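Local structure of putative transcriptional regulator (3R0A) at the interface of chains A and B. The protein is a putative transcriptional regulator of Methanosarcina mazei that probably binds DNA as a dimer to control gene expression. Coordinates in Å, arbitrary orientation; residue numbers count along the deposited sequence, not the author numbering. Chains: chain A/B, Putative transcriptional regulator.

The interface of chains A and B. Residues chain A 105, 108-109; chain B 101, 104-105, 108.
A:Gln105 and B:Gln105 meet by their side-chain amides across the two-fold axis that relates helix 93-113 of chain A to helix 93-119 of chain B. The amides pair reciprocally, each giving an N-H and taking one. A:Gln105 NE2 donates to B:Gln105 OE1 at 3.0 Å, almost straight at 177°. B:Gln105 NE2 returns a bond to A:Gln105 OE1 at 3.2 Å. Both carbonyl oxygens are met in the carbonyl plane, on a lone pair. The amide planes lie only 15° apart, so the pair forms a nearly flat ring of hydrogen bonds, although the side chains that carry it cross at about a right angle. In A:Gln105 the chain leaves with CG opposite the backbone N (chi1 -172°) and then bends at chi2, which turns the amide toward its mate.

The second N-H of A:Gln105 NE2 goes to the carboxylate oxygen A:Asp109 OD1 at 3.0 Å. It stays in the plane of the amide but reaches the carboxylate from above its plane. A:Asp109 thus helps fix the rotation of the amide and probably strengthens NE2 as a donor. A leucine in place of A:Gln105 would probably leave B:Gln105 OE1 and NE2 and A:Asp109 OD1 without these mates.

The close part of the contact is this amide pair together with A:Ala108, which hides 44 Å² against chain B. A:Ala108 CB lies 4.0 Å from B:Val104 CG1 and 4.1 Å from B:Ala108 CB. The two alanines, with no side chain beyond CB, probably let the helices come close here. The flank at B:Gln101 is looser. Its NE2 stands 3.6 Å from the backbone oxygen A:Ala108 O and makes no hydrogen bond to it. A:Asp109, with 9 Å² hidden, lies at the margin.

The patch joins the C-terminal helices of the two copies and probably helps hold the dimer together and align its helices.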
ATOM      1  N   GLN A 105      -3.504  -1.859   6.218  1.00 36.76           N
ATOM      2  CA  GLN A 105      -2.522  -1.490   7.188  1.00 38.28           C
ATOM      3  C   GLN A 105      -1.459  -2.551   7.325  1.00 39.76           C
ATOM      4  O   GLN A 105      -0.278  -2.243   7.443  1.00 39.65           O
ATOM      5  CB  GLN A 105      -3.213  -1.306   8.532  1.00 38.12           C
ATOM      6  CG  GLN A 105      -2.323  -0.736   9.618  1.00 38.55           C
ATOM      7  CD  GLN A 105      -1.758   0.623   9.238  1.00 38.25           C
ATOM      8  OE1 GLN A 105      -2.515   1.565   8.904  1.00 36.23           O
ATOM      9  NE2 GLN A 105      -0.430   0.738   9.289  1.00 34.01           N
ATOM     10  N   ALA A 108       1.004  -2.425   4.662  1.00 42.28           N
ATOM     11  CA  ALA A 108       1.898  -1.295   4.930  1.00 43.06           C
ATOM     12  C   ALA A 108       2.938  -1.667   5.978  1.00 43.50           C
ATOM     13  O   ALA A 108       4.126  -1.497   5.744  1.00 43.80           O
ATOM     14  CB  ALA A 108       1.090  -0.117   5.425  1.00 42.60           C
ATOM     15  N   ASP A 109       2.470  -2.151   7.140  1.00 43.93           N
ATOM     16  CA  ASP A 109       3.335  -2.658   8.214  1.00 44.70           C
ATOM     17  C   ASP A 109       4.376  -3.644   7.718  1.00 45.94           C
ATOM     18  O   ASP A 109       5.513  -3.572   8.150  1.00 45.69           O
ATOM     19  CB  ASP A 109       2.526  -3.297   9.341  1.00 43.43           C
ATOM     20  CG  ASP A 109       1.692  -2.283  10.095  1.00 43.25           C
ATOM     21  OD1 ASP A 109       1.888  -1.056   9.890  1.00 40.02           O
ATOM     22  OD2 ASP A 109       0.840  -2.713  10.902  1.00 40.85           O
TER
ATOM     23  N   GLN B 101       8.673   5.304   6.159  1.00 42.08           N
ATOM     24  CA  GLN B 101       7.454   4.715   6.723  1.00 42.97           C
ATOM     25  C   GLN B 101       6.356   5.720   6.902  1.00 43.04           C
ATOM     26  O   GLN B 101       5.177   5.402   6.704  1.00 42.76           O
ATOM     27  CB  GLN B 101       7.704   3.980   8.037  1.00 43.46           C
ATOM     28  CG  GLN B 101       6.506   3.093   8.467  1.00 44.98           C
ATOM     29  CD  GLN B 101       6.170   1.982   7.472  1.00 47.71           C
ATOM     30  OE1 GLN B 101       7.023   1.516   6.692  1.00 48.80           O
ATOM     31  NE2 GLN B 101       4.911   1.538   7.503  1.00 50.21           N
ATOM     32  N   VAL B 104       4.983   5.679   3.348  1.00 36.49           N
ATOM     33  CA  VAL B 104       4.171   4.468   3.169  1.00 35.66           C
ATOM     34  C   VAL B 104       2.884   4.556   3.996  1.00 35.52           C
ATOM     35  O   VAL B 104       1.818   4.216   3.530  1.00 35.15           O
ATOM     36  CB  VAL B 104       4.925   3.190   3.627  1.00 36.19           C
ATOM     37  CG1 VAL B 104       3.974   1.981   3.647  1.00 35.26           C
ATOM     38  CG2 VAL B 104       6.139   2.906   2.720  1.00 34.02           C
ATOM     39  N   GLN B 105       2.989   5.017   5.233  1.00 34.84           N
ATOM     40  CA  GLN B 105       1.802   5.127   6.049  1.00 34.55           C
ATOM     41  C   GLN B 105       0.742   6.001   5.340  1.00 34.89           C
ATOM     42  O   GLN B 105      -0.450   5.624   5.270  1.00 34.47           O
ATOM     43  CB  GLN B 105       2.162   5.675   7.450  1.00 34.00           C
ATOM     44  CG  GLN B 105       1.023   5.672   8.462  1.00 34.06           C
ATOM     45  CD  GLN B 105       0.300   4.335   8.468  1.00 33.23           C
ATOM     46  OE1 GLN B 105       0.952   3.284   8.526  1.00 31.76           O
ATOM     47  NE2 GLN B 105      -1.046   4.366   8.347  1.00 30.00           N
ATOM     48  N   ALA B 108      -1.165   4.351   2.656  1.00 34.41           N
ATOM     49  CA  ALA B 108      -2.208   3.503   3.253  1.00 35.51           C
ATOM     50  C   ALA B 108      -3.421   4.314   3.710  1.00 35.85           C
ATOM     51  O   ALA B 108      -4.554   3.860   3.540  1.00 34.04           O
ATOM     52  CB  ALA B 108      -1.657   2.688   4.411  1.00 35.02           C
TER